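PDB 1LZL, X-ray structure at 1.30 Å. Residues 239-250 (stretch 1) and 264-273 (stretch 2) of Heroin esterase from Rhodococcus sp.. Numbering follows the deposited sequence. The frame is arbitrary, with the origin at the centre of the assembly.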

# COMPACT_ATOMS: atom_id res chain seq x y z
N ALA A 239 -4.40 -11.41 5.91
CA ALA A 239 -3.83 -10.76 7.09
C ALA A 239 -2.40 -11.28 7.27
O ALA A 239 -2.22 -12.29 8.00
N PRO A 240 -1.44 -10.72 6.57
CA PRO A 240 -0.06 -11.22 6.59
C PRO A 240 0.51 -11.35 7.99
O PRO A 240 1.40 -12.21 8.18
N SER A 241 0.06 -10.57 8.98
CA SER A 241 0.60 -10.77 10.33
C SER A 241 0.34 -12.18 10.85
O SER A 241 1.06 -12.61 11.76
N ARG A 242 -0.68 -12.86 10.32
CA ARG A 242 -0.93 -14.27 10.75
C ARG A 242 0.06 -15.24 10.15
O ARG A 242 0.10 -16.42 10.58
N ALA A 243 0.87 -14.85 9.19
CA ALA A 243 1.83 -15.85 8.69
C ALA A 243 2.92 -16.19 9.69
O ALA A 243 3.44 -15.30 10.33
N THR A 244 3.30 -17.45 9.79
CA THR A 244 4.34 -17.88 10.71
C THR A 244 5.69 -18.08 10.04
O THR A 244 6.73 -18.08 10.71
N ASP A 245 5.76 -18.27 8.73
CA ASP A 245 7.04 -18.43 8.07
C ASP A 245 7.27 -17.23 7.15
O ASP A 245 6.64 -17.11 6.09
N LEU A 246 8.15 -16.33 7.61
CA LEU A 246 8.51 -15.16 6.82
C LEU A 246 9.85 -15.31 6.12
O LEU A 246 10.38 -14.36 5.55
N THR A 247 10.44 -16.55 6.16
CA THR A 247 11.73 -16.65 5.48
C THR A 247 11.58 -16.57 3.96
O THR A 247 10.53 -16.90 3.40
N GLY A 248 12.69 -16.13 3.35
CA GLY A 248 12.73 -16.11 1.89
C GLY A 248 11.86 -15.03 1.26
O GLY A 248 11.69 -15.05 0.04
N LEU A 249 11.32 -14.09 2.02
CA LEU A 249 10.65 -12.92 1.47
C LEU A 249 11.68 -11.91 0.99
O LEU A 249 12.87 -11.92 1.34
N PRO A 250 11.31 -10.96 0.11
CA PRO A 250 12.26 -10.03 -0.47
C PRO A 250 12.76 -8.97 0.53
O PRO A 250 12.05 -8.70 1.49
N ASP A 264 1.87 -0.48 15.52
CA ASP A 264 2.53 -1.60 16.17
C ASP A 264 2.52 -2.81 15.25
O ASP A 264 3.55 -3.53 15.25
N GLU A 265 1.46 -3.10 14.48
CA GLU A 265 1.52 -4.32 13.65
C GLU A 265 2.57 -4.16 12.58
O GLU A 265 3.18 -5.12 12.13
N GLY A 266 2.83 -2.91 12.11
CA GLY A 266 3.88 -2.67 11.14
C GLY A 266 5.24 -2.93 11.73
O GLY A 266 6.09 -3.65 11.15
N ILE A 267 5.53 -2.38 12.93
CA ILE A 267 6.83 -2.63 13.59
C ILE A 267 6.98 -4.12 13.87
O ILE A 267 8.06 -4.66 13.62
N GLU A 268 5.92 -4.79 14.36
CA GLU A 268 6.05 -6.22 14.65
C GLU A 268 6.32 -7.05 13.41
O GLU A 268 7.09 -8.00 13.46
N TYR A 269 5.69 -6.69 12.29
CA TYR A 269 5.95 -7.48 11.06
C TYR A 269 7.37 -7.28 10.60
O TYR A 269 8.08 -8.22 10.20
N ALA A 270 7.87 -6.03 10.65
CA ALA A 270 9.24 -5.73 10.27
C ALA A 270 10.22 -6.51 11.15
O ALA A 270 11.22 -7.06 10.65
N LEU A 271 9.94 -6.52 12.46
CA LEU A 271 10.83 -7.25 13.37
C LEU A 271 10.83 -8.73 13.03
O LEU A 271 11.89 -9.37 12.99
N ARG A 272 9.66 -9.34 12.77
CA ARG A 272 9.63 -10.75 12.44
C ARG A 272 10.27 -11.01 11.10
O ARG A 272 10.93 -12.05 10.92
N LEU A 273 10.16 -10.11 10.12
CA LEU A 273 10.91 -10.32 8.89
C LEU A 273 12.41 -10.37 9.16
O LEU A 273 13.14 -11.27 8.68

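Stretch 1, a loop with a 3-10 segment at 240-242 near its start, lies against the helix of stretch 2. The two bury 450 Å² between them.

Pro 240 has a C-gamma exo ring, and its CA-to-CB bond points sideways. Its CB lies 3.8 Å from Tyr 269 OH, and its carbonyl O is 3.5 Å from Tyr 269 CE1. Tyr 269 (chi1 t) also starts sideways, but the end of its side chain comes nearer the loop.

Ser 241 (m) points away, yet its CA is 4.2 Å from Tyr 269 CD1. A water links it to the helix: the water O lies 2.7 Å from Ser 241 OG and donates to Glu 265 O, also at 2.7 Å. Arg 242 (m, t, t) points away and bonds elsewhere in the structure.

Ala 243 supplies the main polar anchor through its backbone. Arg 272 (m, t, p) points toward the loop and extends its guanidinium to this carbonyl. Arg 272 NH2 donates to Ala 243 O at 2.8 Å; a weak bond runs from Arg 272 NH1 to Ala 243 O at 3.1 Å. Arg 272 NH1 is also 2.9 Å from Ser 241 O.

Thr 244 (p) points away, but its CA is 3.9 Å from Arg 272 NH2. Asp 245 (t) points away, and its OD1 accepts from Thr 247 OG1 at 2.7 Å and from Thr 247 N at 2.9 Å, bracing the loop.

Leu 246 (m, t) points toward the helix and is buried. Its CD1 is 3.6 Å from Arg 272 CB and also lies over one guanidinium face. Its CD2 is 4.0 Å from Tyr 269 CE1, and its CB is 4.0 Å from Leu 273 CD2.

A type II turn spans Leu 246 to Leu 249, with Gly 248 at positive phi. Leu 249 (m, t) points back toward the helix, bringing its CD1 3.6 Å from Leu 273 CD2. Leu 273 is also m, t.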

# COMPACT_ATOMS: atom_id res chain seq x y z
CB ALA A 239 -4.67 -11.03 8.35
CB PRO A 240 0.68 -10.15 5.76
CG PRO A 240 -0.37 -9.73 4.75
CD PRO A 240 -1.64 -9.64 5.55
CB SER A 241 -0.05 -9.76 11.28
OG SER A 241 0.26 -8.41 10.89
CB ARG A 242 -2.36 -14.63 10.39
CG ARG A 242 -3.39 -13.88 11.24
CD ARG A 242 -4.78 -14.30 10.80
NE ARG A 242 -5.89 -13.67 11.50
CZ ARG A 242 -6.68 -14.29 12.37
NH1 ARG A 242 -6.49 -15.57 12.68
NH2 ARG A 242 -7.68 -13.64 12.94
CB ALA A 243 2.53 -15.27 7.47
CB THR A 244 3.92 -19.21 11.41
OG1 THR A 244 3.61 -20.18 10.40
CG2 THR A 244 2.69 -18.96 12.25
CB ASP A 245 7.11 -19.73 7.28
CG ASP A 245 8.30 -19.76 6.33
OD1 ASP A 245 9.36 -19.21 6.69
OD2 ASP A 245 8.16 -20.33 5.22
CB LEU A 246 8.51 -13.89 7.69
CG LEU A 246 7.16 -13.60 8.36
CD1 LEU A 246 7.21 -12.34 9.21
CD2 LEU A 246 6.06 -13.50 7.30
CB THR A 247 12.48 -17.96 5.83
OG1 THR A 247 11.70 -19.02 5.26
CG2 THR A 247 12.59 -18.16 7.35
CB LEU A 249 9.68 -12.32 2.50
CG LEU A 249 8.51 -13.27 2.80
CD1 LEU A 249 7.72 -12.78 4.00
CD2 LEU A 249 7.57 -13.43 1.60
CB PRO A 250 11.44 -9.31 -1.56
CG PRO A 250 10.15 -9.99 -1.66
CD PRO A 250 9.92 -10.71 -0.37
CB ASP A 264 1.83 -1.98 17.48
CG ASP A 264 1.98 -0.94 18.57
OD1 ASP A 264 2.67 0.08 18.39
OD2 ASP A 264 1.36 -1.16 19.64
CB GLU A 265 0.11 -4.61 13.11
CG GLU A 265 -0.39 -3.65 12.04
CD GLU A 265 -1.93 -3.67 12.00
OE1 GLU A 265 -2.52 -3.38 13.06
OE2 GLU A 265 -2.51 -3.98 10.93
CB ILE A 267 6.93 -1.80 14.89
CG1 ILE A 267 6.93 -0.31 14.59
CG2 ILE A 267 8.16 -2.18 15.71
CD1 ILE A 267 6.83 0.61 15.79
CB GLU A 268 4.74 -6.75 15.32
CG GLU A 268 4.63 -6.24 16.75
CD GLU A 268 3.35 -6.63 17.47
OE1 GLU A 268 2.48 -7.34 16.87
OE2 GLU A 268 3.22 -6.22 18.65
CB TYR A 269 4.99 -7.04 9.98
CG TYR A 269 4.85 -7.97 8.79
CD1 TYR A 269 4.29 -9.23 8.96
CD2 TYR A 269 5.28 -7.59 7.50
CE1 TYR A 269 4.15 -10.09 7.88
CE2 TYR A 269 5.13 -8.44 6.41
CZ TYR A 269 4.55 -9.70 6.63
OH TYR A 269 4.41 -10.57 5.55
CB ALA A 270 9.53 -4.24 10.40
CB LEU A 271 10.41 -6.96 14.83
CG LEU A 271 11.18 -7.75 15.89
CD1 LEU A 271 12.66 -7.40 15.84
CD2 LEU A 271 10.56 -7.50 17.28
CB ARG A 272 8.19 -11.23 12.46
CG ARG A 272 7.68 -11.26 13.90
CD ARG A 272 6.16 -11.46 13.92
NE ARG A 272 5.86 -12.57 13.10
CZ ARG A 272 5.11 -13.17 12.26
NH1 ARG A 272 3.99 -12.63 11.81
NH2 ARG A 272 5.54 -14.37 11.88
CB LEU A 273 10.57 -9.18 7.90
CG LEU A 273 9.23 -9.16 7.19
CD1 LEU A 273 9.05 -7.79 6.52
CD2 LEU A 273 9.09 -10.24 6.13
O HOH W 1 2.28 -7.64 12.51